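Local coordinates for protein endo-1,4-beta-xylanase C (Paenibacillus barcinonensis, PDB 4XUR) that hydrolyses internal beta-1,4-xylosidic linkages of xylan as a multidomain enzyme, whose CBM22-2 domain, crystallised here with xylotetraose, binds the polysaccharide, at residues A[91-103]-A[137-149]. Sequence-based numbering, arbitrary orientation.
Sequences QVINGSLEKEFNR and TGISGLRMYAETP. With XYP (beta-D-xylopyranose), chain D.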
ATOM      1  N   GLN A  91       5.631 -11.493 -10.029  1.00 20.02           N
ATOM      2  CA  GLN A  91       4.615 -10.481 -10.232  1.00 20.35           C
ATOM      3  C   GLN A  91       5.160  -9.109  -9.664  1.00 17.28           C
ATOM      4  O   GLN A  91       5.790  -9.104  -8.641  1.00 16.33           O
ATOM      5  CB  GLN A  91       3.326 -10.906  -9.520  1.00 20.15           C
ATOM      6  CG  GLN A  91       2.186  -9.873  -9.486  1.00 20.21           C
ATOM      7  CD  GLN A  91       1.666  -9.526 -10.860  1.00 24.28           C
ATOM      8  OE1 GLN A  91       1.227 -10.419 -11.590  1.00 23.17           O
ATOM      9  NE2 GLN A  91       1.685  -8.233 -11.222  1.00 22.72           N
ATOM     10  N   VAL A  92       4.832  -8.038 -10.365  1.00 14.67           N
ATOM     11  CA  VAL A  92       5.178  -6.676  -9.928  1.00 14.96           C
ATOM     12  C   VAL A  92       4.178  -6.252  -8.860  1.00 15.34           C
ATOM     13  O   VAL A  92       2.967  -6.455  -9.020  1.00 15.54           O
ATOM     14  CB  VAL A  92       5.074  -5.679 -11.121  1.00 16.74           C
ATOM     15  CG1 VAL A  92       5.242  -4.272 -10.630  1.00 16.86           C
ATOM     16  CG2 VAL A  92       6.105  -6.107 -12.196  1.00 17.29           C
ATOM     17  N   ILE A  93       4.665  -5.614  -7.810  1.00 13.24           N
ATOM     18  CA  ILE A  93       3.748  -4.919  -6.860  1.00 14.16           C
ATOM     19  C   ILE A  93       4.203  -3.459  -6.792  1.00 13.58           C
ATOM     20  O   ILE A  93       5.372  -3.190  -6.782  1.00 13.53           O
ATOM     21  CB  ILE A  93       3.780  -5.566  -5.465  1.00 15.78           C
ATOM     22  CG1 ILE A  93       3.061  -6.908  -5.486  1.00 16.83           C
ATOM     23  CG2 ILE A  93       3.051  -4.708  -4.444  1.00 15.73           C
ATOM     24  CD1 ILE A  93       1.541  -6.834  -5.565  1.00 16.66           C
ATOM     25  N   ASN A  94       3.245  -2.555  -6.729  1.00 13.42           N
ATOM     26  CA  ASN A  94       3.552  -1.130  -6.759  1.00 12.81           C
ATOM     27  C   ASN A  94       3.223  -0.558  -5.400  1.00 11.51           C
ATOM     28  O   ASN A  94       2.249  -0.970  -4.740  1.00 11.20           O
ATOM     29  CB  ASN A  94       2.656  -0.432  -7.825  1.00 13.63           C
ATOM     30  CG  ASN A  94       3.073  -0.763  -9.262  1.00 15.49           C
ATOM     31  OD1 ASN A  94       4.090  -1.433  -9.495  1.00 17.59           O
ATOM     32  ND2 ASN A  94       2.278  -0.319 -10.226  1.00 16.60           N
ATOM     33  N   GLY A  95       4.031   0.386  -4.945  1.00  9.63           N
ATOM     34  CA  GLY A  95       3.580   1.282  -3.841  1.00  9.84           C
ATOM     35  C   GLY A  95       3.064   2.575  -4.463  1.00  9.35           C
ATOM     36  O   GLY A  95       3.718   3.154  -5.334  1.00 10.33           O
ATOM     37  N   SER A  96       1.886   3.025  -4.007  1.00  8.20           N
ATOM     38  CA  SER A  96       1.223   4.216  -4.558  1.00  8.00           C
ATOM     39  C   SER A  96       0.667   5.146  -3.489  1.00  7.65           C
ATOM     40  O   SER A  96       0.504   4.771  -2.319  1.00  7.10           O
ATOM     41  CB  SER A  96       0.129   3.797  -5.502  1.00  7.48           C
ATOM     42  OG  SER A  96       0.611   3.045  -6.578  1.00  8.46           O
ATOM     43  N   LEU A  97       0.375   6.376  -3.907  1.00  7.05           N
ATOM     44  CA  LEU A  97      -0.214   7.367  -3.096  1.00  7.34           C
ATOM     45  C   LEU A  97      -1.550   7.722  -3.664  1.00  7.22           C
ATOM     46  O   LEU A  97      -1.625   8.020  -4.851  1.00  7.06           O
ATOM     47  CB  LEU A  97       0.654   8.635  -2.986  1.00  7.88           C
ATOM     48  CG  LEU A  97       2.093   8.462  -2.519  1.00  7.90           C
ATOM     49  CD1 LEU A  97       2.744   9.828  -2.584  1.00  8.62           C
ATOM     50  CD2 LEU A  97       2.167   7.842  -1.142  1.00  8.17           C
ATOM     51  N   GLU A  98      -2.564   7.835  -2.800  1.00  6.91           N
ATOM     52  CA  GLU A  98      -3.863   8.481  -3.186  1.00  7.03           C
ATOM     53  C   GLU A  98      -3.957   9.825  -2.546  1.00  7.84           C
ATOM     54  O   GLU A  98      -3.790   9.922  -1.323  1.00  7.72           O
ATOM     55  CB  GLU A  98      -5.034   7.589  -2.716  1.00  7.22           C
ATOM     56  CG  GLU A  98      -6.386   8.258  -2.869  1.00  7.61           C
ATOM     57  CD  GLU A  98      -7.515   7.271  -2.447  1.00  8.09           C
ATOM     58  OE1 GLU A  98      -7.627   6.206  -3.052  1.00  9.73           O
ATOM     59  OE2 GLU A  98      -8.182   7.554  -1.432  1.00  8.91           O
ATOM     60  N   LYS A  99      -4.169  10.888  -3.343  1.00  7.40           N
ATOM     61  CA  LYS A  99      -4.186  12.272  -2.831  1.00  7.59           C
ATOM     62  C   LYS A  99      -5.538  12.961  -3.031  1.00  7.98           C
ATOM     63  O   LYS A  99      -6.130  12.855  -4.088  1.00  8.42           O
ATOM     64  CB  LYS A  99      -3.083  13.085  -3.485  1.00  8.15           C
ATOM     65  CG  LYS A  99      -1.712  12.742  -2.989  1.00  9.42           C
ATOM     66  CD  LYS A  99      -0.680  13.634  -3.701  1.00 10.44           C
ATOM     67  CE  LYS A  99       0.107  12.889  -4.701  1.00 10.58           C
ATOM     68  NZ  LYS A  99       1.221  13.707  -5.172  1.00 10.76           N
ATOM     69  N   GLU A 100      -5.986  13.632  -1.983  1.00  8.95           N
ATOM     70  CA  GLU A 100      -7.234  14.400  -1.944  1.00  8.92           C
ATOM     71  C   GLU A 100      -6.843  15.876  -1.679  1.00  9.05           C
ATOM     72  O   GLU A 100      -5.996  16.164  -0.809  1.00  8.22           O
ATOM     73  CB  GLU A 100      -8.150  13.913  -0.813  1.00 10.30           C
ATOM     74  CG  GLU A 100      -9.432  14.715  -0.656  1.00 10.93           C
ATOM     75  CD  GLU A 100     -10.138  14.401   0.628  1.00 10.27           C
ATOM     76  OE1 GLU A 100     -10.826  13.415   0.692  1.00 11.81           O
ATOM     77  OE2 GLU A 100      -9.988  15.169   1.619  1.00 13.42           O
ATOM     78  N   PHE A 101      -7.464  16.798  -2.435  1.00  8.97           N
ATOM     79  CA  PHE A 101      -7.250  18.199  -2.343  1.00 10.00           C
ATOM     80  C   PHE A 101      -8.608  18.887  -2.064  1.00 12.35           C
ATOM     81  O   PHE A 101      -9.584  18.567  -2.713  1.00 11.21           O
ATOM     82  CB  PHE A 101      -6.634  18.804  -3.615  1.00 10.79           C
ATOM     83  CG  PHE A 101      -5.233  18.323  -3.875  1.00  9.25           C
ATOM     84  CD1 PHE A 101      -5.013  17.109  -4.533  1.00  9.58           C
ATOM     85  CD2 PHE A 101      -4.120  19.030  -3.415  1.00  9.50           C
ATOM     86  CE1 PHE A 101      -3.735  16.660  -4.777  1.00  9.51           C
ATOM     87  CE2 PHE A 101      -2.846  18.570  -3.685  1.00  9.40           C
ATOM     88  CZ  PHE A 101      -2.655  17.372  -4.366  1.00  9.06           C
ATOM     89  N   ASN A 102      -8.586  19.839  -1.156  1.00 14.25           N
ATOM     90  CA  ASN A 102      -9.756  20.672  -0.839  1.00 17.58           C
ATOM     91  C   ASN A 102     -10.932  19.854  -0.408  1.00 18.61           C
ATOM     92  O   ASN A 102     -12.070  20.251  -0.650  1.00 20.53           O
ATOM     93  CB  ASN A 102     -10.121  21.596  -2.008  1.00 19.08           C
ATOM     94  CG  ASN A 102      -8.951  22.345  -2.551  1.00 18.85           C
ATOM     95  OD1 ASN A 102      -8.591  22.182  -3.706  1.00 21.90           O
ATOM     96  ND2 ASN A 102      -8.333  23.109  -1.737  1.00 21.46           N
ATOM     97  N   ARG A 103     -10.674  18.691   0.198  1.00 18.93           N
ATOM     98  CA  ARG A 103     -11.760  17.822   0.653  1.00 19.81           C
ATOM     99  C   ARG A 103     -12.754  17.463  -0.469  1.00 20.87           C
ATOM    100  O   ARG A 103     -13.931  17.299  -0.231  1.00 21.44           O
ATOM    101  CB  ARG A 103     -12.515  18.449   1.823  1.00 22.54           C
ATOM    102  CG  ARG A 103     -11.617  18.821   2.980  1.00 25.01           C
ATOM    103  CD  ARG A 103     -12.425  19.022   4.248  1.00 25.76           C
ATOM    104  NE  ARG A 103     -12.249  20.368   4.714  1.00 25.65           N
ATOM    105  CZ  ARG A 103     -11.067  20.899   5.059  1.00 27.46           C
ATOM    106  NH1 ARG A 103      -9.948  20.155   4.928  1.00 25.97           N
ATOM    107  NH2 ARG A 103     -10.988  22.121   5.543  1.00 25.62           N
ATOM    108  N   THR A 137      -1.252  24.034  -1.291  1.00  9.34           N
ATOM    109  CA  THR A 137      -1.906  23.230  -2.335  1.00  9.30           C
ATOM    110  C   THR A 137      -3.350  22.891  -1.986  1.00  9.14           C
ATOM    111  O   THR A 137      -4.129  22.509  -2.859  1.00 10.55           O
ATOM    112  CB  THR A 137      -1.245  21.887  -2.674  1.00  9.18           C
ATOM    113  OG1 THR A 137      -1.338  21.006  -1.530  1.00  7.94           O
ATOM    114  CG2 THR A 137       0.205  22.060  -3.181  1.00  8.91           C
ATOM    115  N   GLY A 138      -3.722  23.013  -0.717  1.00  9.14           N
ATOM    116  CA  GLY A 138      -5.029  22.564  -0.247  1.00  9.17           C
ATOM    117  C   GLY A 138      -5.118  21.049  -0.012  1.00  8.28           C
ATOM    118  O   GLY A 138      -6.212  20.507   0.260  1.00  8.22           O
ATOM    119  N   ILE A 139      -3.971  20.348  -0.031  1.00  8.60           N
ATOM    120  CA  ILE A 139      -3.931  18.949   0.254  1.00  8.30           C
ATOM    121  C   ILE A 139      -4.668  18.634   1.548  1.00  7.93           C
ATOM    122  O   ILE A 139      -4.423  19.300   2.543  1.00  8.70           O
ATOM    123  CB  ILE A 139      -2.474  18.351   0.287  1.00  8.59           C
ATOM    124  CG1 ILE A 139      -2.413  16.804   0.347  1.00  9.80           C
ATOM    125  CG2 ILE A 139      -1.595  18.969   1.391  1.00  8.31           C
ATOM    126  CD1 ILE A 139      -2.584  16.053  -0.926  1.00  9.86           C
ATOM    127  N   SER A 140      -5.545  17.610   1.516  1.00  8.30           N
ATOM    128  CA  SER A 140      -6.364  17.209   2.656  1.00  8.29           C
ATOM    129  C   SER A 140      -6.375  15.701   2.960  1.00  8.16           C
ATOM    130  O   SER A 140      -6.931  15.289   4.004  1.00  7.83           O
ATOM    131  CB  SER A 140      -7.796  17.729   2.515  1.00  7.89           C
ATOM    132  OG  SER A 140      -8.432  17.212   1.341  1.00  8.96           O
ATOM    133  N   GLY A 141      -5.824  14.914   2.084  1.00  8.40           N
ATOM    134  CA  GLY A 141      -5.528  13.454   2.291  1.00  8.23           C
ATOM    135  C   GLY A 141      -4.368  12.951   1.476  1.00  8.10           C
ATOM    136  O   GLY A 141      -4.155  13.369   0.336  1.00  7.81           O
ATOM    137  N   LEU A 142      -3.549  12.098   2.080  1.00  7.61           N
ATOM    138  CA  LEU A 142      -2.452  11.476   1.400  1.00  8.30           C
ATOM    139  C   LEU A 142      -2.306  10.067   1.988  1.00  8.05           C
ATOM    140  O   LEU A 142      -1.846   9.913   3.122  1.00  6.98           O
ATOM    141  CB  LEU A 142      -1.149  12.284   1.621  1.00  8.08           C
ATOM    142  CG  LEU A 142       0.137  11.879   0.851  1.00  8.30           C
ATOM    143  CD1 LEU A 142       1.068  13.096   0.624  1.00  8.42           C
ATOM    144  CD2 LEU A 142       0.912  10.795   1.530  1.00  9.18           C
ATOM    145  N   ARG A 143      -2.662   9.076   1.199  1.00  7.67           N
ATOM    146  CA  ARG A 143      -2.775   7.700   1.714  1.00  7.77           C
ATOM    147  C   ARG A 143      -1.860   6.833   0.925  1.00  7.99           C
ATOM    148  O   ARG A 143      -1.856   6.840  -0.325  1.00  7.05           O
ATOM    149  CB  ARG A 143      -4.220   7.220   1.579  1.00  7.45           C
ATOM    150  CG  ARG A 143      -5.262   8.124   2.178  1.00  8.24           C
ATOM    151  CD  ARG A 143      -6.157   8.771   1.144  1.00  8.11           C
ATOM    152  NE  ARG A 143      -7.018   9.852   1.710  1.00  9.08           N
ATOM    153  CZ  ARG A 143      -8.090  10.368   1.164  1.00  9.68           C
ATOM    154  NH1 ARG A 143      -8.572   9.981  -0.008  1.00 10.26           N
ATOM    155  NH2 ARG A 143      -8.750  11.300   1.836  1.00 10.04           N
ATOM    156  N   MET A 144      -1.067   6.070   1.640  1.00  8.27           N
ATOM    157  CA  MET A 144      -0.197   5.105   0.980  1.00  8.83           C
ATOM    158  C   MET A 144      -0.970   3.818   0.713  1.00  8.96           C
ATOM    159  O   MET A 144      -1.792   3.426   1.497  1.00  9.22           O
ATOM    160  CB  MET A 144       1.036   4.831   1.780  1.00 11.02           C
ATOM    161  CG  MET A 144       0.814   4.106   3.098  1.00 11.42           C
ATOM    162  SD  MET A 144       2.413   3.764   3.863  1.00 15.91           S
ATOM    163  CE  MET A 144       3.081   2.611   2.660  1.00 13.17           C
ATOM    164  N   TYR A 145      -0.691   3.131  -0.404  1.00  8.51           N
ATOM    165  CA  TYR A 145      -1.322   1.855  -0.653  1.00  8.40           C
ATOM    166  C   TYR A 145      -0.474   0.966  -1.531  1.00  8.42           C
ATOM    167  O   TYR A 145       0.471   1.476  -2.181  1.00  8.13           O
ATOM    168  CB  TYR A 145      -2.752   2.010  -1.238  1.00  8.61           C
ATOM    169  CG  TYR A 145      -2.896   2.588  -2.613  1.00  8.50           C
ATOM    170  CD1 TYR A 145      -2.937   3.959  -2.778  1.00  8.25           C
ATOM    171  CD2 TYR A 145      -3.114   1.771  -3.739  1.00  8.38           C
ATOM    172  CE1 TYR A 145      -3.118   4.514  -4.029  1.00  8.58           C
ATOM    173  CE2 TYR A 145      -3.292   2.310  -5.008  1.00  8.37           C
ATOM    174  CZ  TYR A 145      -3.326   3.683  -5.136  1.00  8.69           C
ATOM    175  OH  TYR A 145      -3.517   4.278  -6.383  1.00  9.51           O
ATOM    176  N   ALA A 146      -0.793  -0.334  -1.523  1.00  8.32           N
ATOM    177  CA  ALA A 146      -0.133  -1.261  -2.447  1.00  9.16           C
ATOM    178  C   ALA A 146      -1.124  -1.790  -3.435  1.00  9.74           C
ATOM    179  O   ALA A 146      -2.285  -1.964  -3.132  1.00  9.86           O
ATOM    180  CB  ALA A 146       0.488  -2.451  -1.677  1.00  9.70           C
ATOM    181  N   GLU A 147      -0.613  -2.114  -4.638  1.00  9.76           N
ATOM    182  CA  GLU A 147      -1.462  -2.609  -5.722  1.00 10.31           C
ATOM    183  C   GLU A 147      -0.598  -3.315  -6.762  1.00 10.47           C
ATOM    184  O   GLU A 147       0.596  -3.360  -6.663  1.00 10.19           O
ATOM    185  CB  GLU A 147      -2.192  -1.470  -6.384  1.00  9.88           C
ATOM    186  CG  GLU A 147      -1.281  -0.452  -7.081  1.00 10.19           C
ATOM    187  CD  GLU A 147      -2.051   0.667  -7.713  1.00 10.64           C
ATOM    188  OE1 GLU A 147      -3.278   0.516  -8.034  1.00 10.38           O
ATOM    189  OE2 GLU A 147      -1.427   1.731  -7.916  1.00  9.81           O
ATOM    190  N   THR A 148      -1.254  -3.893  -7.768  1.00 11.26           N
ATOM    191  CA  THR A 148      -0.541  -4.390  -8.977  1.00 11.29           C
ATOM    192  C   THR A 148      -0.663  -3.358 -10.126  1.00 12.38           C
ATOM    193  O   THR A 148      -1.454  -2.419 -10.092  1.00 12.17           O
ATOM    194  CB  THR A 148      -1.060  -5.779  -9.403  1.00 11.90           C
ATOM    195  OG1 THR A 148      -2.486  -5.817  -9.400  1.00 12.32           O
ATOM    196  CG2 THR A 148      -0.591  -6.767  -8.441  1.00 11.75           C
ATOM    197  N   PRO A 149       0.177  -3.535 -11.140  1.00 13.97           N
ATOM    198  CA  PRO A 149       0.160  -2.464 -12.201  1.00 15.41           C
ATOM    199  C   PRO A 149      -1.191  -2.250 -12.858  1.00 19.15           C
ATOM    200  O   PRO A 149      -1.908  -3.162 -13.149  1.00 18.34           O
ATOM    201  CB  PRO A 149       1.194  -3.006 -13.201  1.00 15.78           C
ATOM    202  CG  PRO A 149       2.162  -3.771 -12.379  1.00 15.32           C
ATOM    203  CD  PRO A 149       1.291  -4.448 -11.324  1.00 15.04           C
TER
HETATM  204  C1  XYP D   3      -5.987   4.078  -9.891  1.00 15.51           C
HETATM  205  C2  XYP D   3      -4.751   3.183  -9.814  1.00 15.36           C
HETATM  206  C3  XYP D   3      -3.459   3.976  -9.973  1.00 15.41           C
HETATM  207  C4  XYP D   3      -3.558   4.884 -11.221  1.00 16.28           C
HETATM  208  C5  XYP D   3      -4.861   5.689 -11.223  1.00 14.96           C
HETATM  209  O2  XYP D   3      -4.705   2.555  -8.539  1.00 13.13           O
HETATM  210  O3  XYP D   3      -2.354   3.118 -10.117  1.00 16.47           O
HETATM  211  O4  XYP D   3      -2.426   5.784 -11.175  1.00 16.45           O
HETATM  212  O5  XYP D   3      -5.971   4.817 -11.160  1.00 17.65           O
HETATM  213  O   HOH W   1     -11.546  10.683  -0.420  1.00 15.17           O
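Strands 91-101 and 139-147 run antiparallel as the two inner strands of the four-stranded sheet that carries the xylan site, with backbone hydrogen bonds pairing the segments from Asn-94 with Glu-147 to Asn-102 with Gly-138, past a bulge at Glu-100. On the sugar side, the CB of Ser-96 sits over one face of the Tyr-145 ring, 3.7 Å from its centroid (CH-pi). The same serine gives its OG proton to Glu-147 OE2 (2.8 Å), on the anti side of that oxygen, 23° out of the carboxylate plane. That second-shell bond probably fixes the rotation of a carboxylate which takes O3 of a xylose on OE2 and O2 on OE1, while Tyr-145 OH donates to the same O2 at 3.0 Å. Arg-31 adds a cation-pi contact to the tyrosine. This is a CBM22 beta-sandwich, its ligand lying across one sheet. Further along that face, Arg-143, bent at chi2 (112°), stretches its guanidinium between two glutamates: NH1 meets the anti lone pair of Glu-98 OE2 at 2.8 Å, and NH2 comes from above the carboxylate plane of Glu-100 to OE1 (3.2 Å). Glu-98 OE2 is shared with Arg-29 while OE1 pairs with Arg-31, and Arg-143 NE reaches Glu-65. At the classic bulge, Ser-140 N and Gly-141 N both donate to Glu-100 O, and Ser-140 OG binds Glu-100 OE2 at 2.6 Å. On the reverse face, Ile-139 CD1 lies over the Phe-101 ring.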